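Local coordinates for predicted protein (Acinetobacter sp. RUH2624, PDB 4MEA) that hydrolyses epoxides to diols as a secreted Cif-type epoxide hydrolase of the alpha/beta hydrolase fold and is a likely virulence factor, at residues I116-I119 against K120-G124; E313-E316 against K317-N321. All blocks are in the same frame, centred on the assembly; numbering follows the deposited sequence.

Overall arrangement
Both contacts are single-helix contacts, each between consecutive turns of one helix that packs on the central mixed sheet of the alpha/beta hydrolase fold. Contact 1 closes the C-terminal end of helix 108-123, whose apolar side lies on strands 47-54, 87-90 and 128-133. Contact 2 runs along helix 307-323, which covers strands 151-157, 267-272 and 295-300 farther along the same sheet. Their centres are 25 Å apart and their nearest atoms about 15 Å, without touching; they stand about 19 and 17 Å from the chain centre. Neither segment pair holds a ligand. Serine hydroxyls double two backbone bonds in contact 2, whereas in contact 1 the carbonyls are approached by lysine and isoleucine carbons.

Contact 1: residues I116-I119 against K120-G124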
loop_
_atom_site.group_PDB
_atom_site.type_symbol
_atom_site.label_atom_id
_atom_site.label_comp_id
_atom_site.label_asym_id
_atom_site.label_seq_id
_atom_site.Cartn_x
_atom_site.Cartn_y
_atom_site.Cartn_z
ATOM N N ILE A 116 4.157 -28.000 -12.238
ATOM C CA ILE A 116 4.043 -28.870 -13.410
ATOM C C ILE A 116 4.450 -30.311 -13.081
ATOM O O ILE A 116 3.826 -31.263 -13.546
ATOM C CB ILE A 116 4.842 -28.327 -14.624
ATOM C CG1 ILE A 116 4.491 -29.109 -15.896
ATOM C CG2 ILE A 116 6.347 -28.362 -14.354
ATOM C CD1 ILE A 116 3.019 -29.093 -16.236
ATOM N N GLY A 117 5.474 -30.462 -12.249
ATOM C CA GLY A 117 5.937 -31.777 -11.853
ATOM C C GLY A 117 4.852 -32.577 -11.155
ATOM O O GLY A 117 4.681 -33.769 -11.415
ATOM N N ALA A 118 4.114 -31.919 -10.268
ATOM C CA ALA A 118 3.071 -32.589 -9.500
ATOM C C ALA A 118 1.878 -32.879 -10.390
ATOM O O ALA A 118 1.304 -33.967 -10.345
ATOM C CB ALA A 118 2.651 -31.726 -8.307
ATOM N N ILE A 119 1.515 -31.897 -11.208
ATOM C CA ILE A 119 0.391 -32.038 -12.120
ATOM C C ILE A 119 0.576 -33.234 -13.059
ATOM O O ILE A 119 -0.359 -34.004 -13.288
ATOM C CB ILE A 119 0.160 -30.744 -12.922
ATOM C CG1 ILE A 119 -0.362 -29.645 -11.989
ATOM C CG2 ILE A 119 -0.820 -30.985 -14.047
ATOM C CD1 ILE A 119 -0.360 -28.256 -12.611
ATOM N N LYS A 120 1.788 -33.404 -13.580
ATOM C CA LYS A 120 2.043 -34.504 -14.497
ATOM C C LYS A 120 1.762 -35.832 -13.792
ATOM O O LYS A 120 1.236 -36.767 -14.396
ATOM C CB LYS A 120 3.478 -34.447 -15.034
ATOM C CG LYS A 120 3.718 -33.342 -16.078
ATOM C CD LYS A 120 3.021 -33.660 -17.396
ATOM C CE LYS A 120 3.424 -32.697 -18.512
ATOM N NZ LYS A 120 4.901 -32.631 -18.696
ATOM N N LYS A 121 2.091 -35.899 -12.505
ATOM C CA LYS A 121 1.908 -37.134 -11.733
ATOM C C LYS A 121 0.460 -37.352 -11.299
ATOM O O LYS A 121 -0.041 -38.480 -11.330
ATOM C CB LYS A 121 2.856 -37.169 -10.526
ATOM C CG LYS A 121 4.313 -37.371 -10.922
ATOM C CD LYS A 121 5.277 -36.645 -9.995
ATOM C CE LYS A 121 5.720 -37.512 -8.830
ATOM N NZ LYS A 121 6.745 -36.813 -7.999
ATOM N N ILE A 122 -0.221 -36.281 -10.905
ATOM C CA ILE A 122 -1.594 -36.414 -10.417
ATOM C C ILE A 122 -2.584 -36.525 -11.570
ATOM O O ILE A 122 -3.522 -37.321 -11.523
ATOM C CB ILE A 122 -2.011 -35.212 -9.555
ATOM C CG1 ILE A 122 -1.080 -35.051 -8.358
ATOM C CG2 ILE A 122 -3.451 -35.361 -9.091
ATOM C CD1 ILE A 122 -1.173 -33.664 -7.725
ATOM N N ALA A 123 -2.370 -35.719 -12.603
ATOM C CA ALA A 123 -3.335 -35.594 -13.686
ATOM C C ALA A 123 -3.048 -36.609 -14.779
ATOM O O ALA A 123 -3.962 -37.067 -15.462
ATOM C CB ALA A 123 -3.331 -34.170 -14.257
ATOM N N GLY A 124 -1.776 -36.958 -14.938
ATOM C CA GLY A 124 -1.384 -37.918 -15.952
ATOM C C GLY A 124 -0.841 -37.236 -17.190
ATOM O O GLY A 124 -0.518 -36.046 -17.163
#
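The backbone of I116-I119 hands over to K120-G124 through three i to i+4 bonds, K120 N to I116 O, I122 N to A118 O and A123 N to I119 O, the last measuring 2.7 Å with an N-H...O angle of 157°. K121 N departs from this pattern, making only a weak i to i+3 bond to A118 O, which also takes I122 N. The helix then stops at G124, whose positive phi of 99° takes the chain out of helical geometry, although its N still reaches back weakly to K120 O. Among the side chains, I119 turns its CG2 branch forward: with chi1 at -69° this methyl is anti to the backbone N and meets A123 CB at 4.1 Å. One residue earlier, A118 CB touches the delta methyl of I122, with 4.3 Å between CB and CD1, while I122 CG1 passes 3.3 Å from A118 O. K121 CG stands beside its backbone N and the bend at chi2 then lays CD 3.3 Å from G117 O, and K120 CG sits equally near I116 O, its CE ending beside I116 CD1. Beyond the helix, I119 and A123 both touch Y150 and I128, and K120 makes a cation-pi contact with Y150. Chemically, then, the carbonyls of I116, A118 and I119 take amides one turn on; A118, I119, I122 and A123 touch strands of the sheet, and both lysine chains run past carbonyl oxygens on the outer surface, with Y150 OH hydrogen-bonded to the carbonyl O of G124, just past the helix.

Contact 2: residues E313-E316 against K317-N321; sequences EGVE and KSLSN
Helix 307-323, the last helix of the alpha/beta hydrolase domain, carries this contact in two consecutive turns, and regular i to i+4 amide bonds join E313 O to K317 N, G314 O to S318 N, V315 O to L319 N and E316 O to S320 N. Two serines double this pattern. S318 OG donates to G314 O at 2.7 Å, nearly in line with the C=O bond, while S318 N approaches the same oxygen from above the carbonyl plane at 3.1 Å. S320 also gives two bonds to one oxygen, E316 O, with the roles exchanged: its OG, 3.0 Å away, stands 41° out of the plane, and S320 N, at 2.8 Å, is tilted only 21°. Each hydroxyl stands beside its own backbone N (chi1 of S318 is -57°), which turns it back over the preceding turn. S320 OG also hydrogen-bonds the hydroxyl of Y81, in helix 75-81. On the sheet side, V315 and L319 lie side by side and point the same way, with V315 CG1 3.6 Å from L319 CD1. E313 and K317 occupy the outer face, OE2 and NZ being 5.9 Å apart without contact. Serine-to-carbonyl bonds of this kind are common in helices at large; V315, S318 and L319 touching strands 151-157, 267-272 and 295-300 mark the C-terminal helix of an alpha/beta hydrolase.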
loop_
_atom_site.group_PDB
_atom_site.type_symbol
_atom_site.label_atom_id
_atom_site.label_comp_id
_atom_site.label_asym_id
_atom_site.label_seq_id
_atom_site.Cartn_x
_atom_site.Cartn_y
_atom_site.Cartn_z
ATOM N N GLU A 313 -22.460 -19.878 -10.030
ATOM C CA GLU A 313 -23.216 -20.116 -11.256
ATOM C C GLU A 313 -22.564 -19.448 -12.453
ATOM O O GLU A 313 -22.448 -20.053 -13.517
ATOM C CB GLU A 313 -24.662 -19.617 -11.117
ATOM C CG GLU A 313 -25.444 -19.575 -12.429
ATOM C CD GLU A 313 -25.802 -20.961 -12.955
ATOM O OE1 GLU A 313 -25.496 -21.969 -12.273
ATOM O OE2 GLU A 313 -26.397 -21.042 -14.056
ATOM N N GLY A 314 -22.163 -18.190 -12.270
ATOM C CA GLY A 314 -21.544 -17.411 -13.324
ATOM C C GLY A 314 -20.214 -18.001 -13.744
ATOM O O GLY A 314 -19.878 -17.997 -14.928
ATOM N N VAL A 315 -19.457 -18.510 -12.773
ATOM C CA VAL A 315 -18.157 -19.109 -13.059
ATOM C C VAL A 315 -18.339 -20.427 -13.818
ATOM O O VAL A 315 -17.709 -20.654 -14.856
ATOM C CB VAL A 315 -17.341 -19.376 -11.760
ATOM C CG1 VAL A 315 -16.101 -20.194 -12.065
ATOM C CG2 VAL A 315 -16.966 -18.069 -11.065
ATOM N N GLU A 316 -19.199 -21.292 -13.287
ATOM C CA GLU A 316 -19.429 -22.613 -13.873
ATOM C C GLU A 316 -19.935 -22.506 -15.309
ATOM O O GLU A 316 -19.429 -23.186 -16.215
ATOM C CB GLU A 316 -20.387 -23.435 -12.992
ATOM C CG GLU A 316 -19.727 -23.932 -11.709
ATOM C CD GLU A 316 -20.709 -24.242 -10.581
ATOM O OE1 GLU A 316 -20.239 -24.494 -9.449
ATOM O OE2 GLU A 316 -21.938 -24.231 -10.817
ATOM N N LYS A 317 -20.920 -21.638 -15.523
ATOM C CA LYS A 317 -21.448 -21.429 -16.864
ATOM C C LYS A 317 -20.353 -20.935 -17.810
ATOM O O LYS A 317 -20.231 -21.430 -18.931
ATOM C CB LYS A 317 -22.634 -20.462 -16.857
ATOM C CG LYS A 317 -23.229 -20.250 -18.241
ATOM C CD LYS A 317 -24.599 -19.594 -18.192
ATOM C CE LYS A 317 -25.179 -19.458 -19.596
ATOM N NZ LYS A 317 -26.610 -19.033 -19.587
ATOM N N SER A 318 -19.553 -19.973 -17.354
ATOM C CA SER A 318 -18.460 -19.435 -18.171
ATOM C C SER A 318 -17.393 -20.482 -18.482
ATOM O O SER A 318 -16.924 -20.589 -19.618
ATOM C CB SER A 318 -17.812 -18.216 -17.497
ATOM O OG SER A 318 -18.763 -17.196 -17.232
ATOM N N LEU A 319 -16.995 -21.252 -17.478
ATOM C CA LEU A 319 -16.001 -22.299 -17.707
ATOM C C LEU A 319 -16.558 -23.421 -18.598
ATOM O O LEU A 319 -15.871 -23.906 -19.500
ATOM C CB LEU A 319 -15.500 -22.885 -16.385
ATOM C CG LEU A 319 -14.703 -22.012 -15.415
ATOM C CD1 LEU A 319 -14.527 -22.768 -14.099
ATOM C CD2 LEU A 319 -13.345 -21.593 -15.980
ATOM N N SER A 320 -17.798 -23.831 -18.344
ATOM C CA SER A 320 -18.401 -24.916 -19.119
ATOM C C SER A 320 -18.502 -24.572 -20.600
ATOM O O SER A 320 -18.179 -25.395 -21.461
ATOM C CB SER A 320 -19.775 -25.281 -18.561
ATOM O OG SER A 320 -19.631 -25.919 -17.309
ATOM N N ASN A 321 -18.943 -23.351 -20.888
ATOM C CA ASN A 321 -19.100 -22.891 -22.264
ATOM C C ASN A 321 -17.763 -22.741 -22.983
ATOM O O ASN A 321 -17.660 -22.999 -24.185
ATOM C CB ASN A 321 -19.858 -21.561 -22.308
ATOM C CG ASN A 321 -21.328 -21.718 -21.980
ATOM O OD1 ASN A 321 -21.871 -22.824 -22.029
ATOM N ND2 ASN A 321 -21.985 -20.607 -21.652
#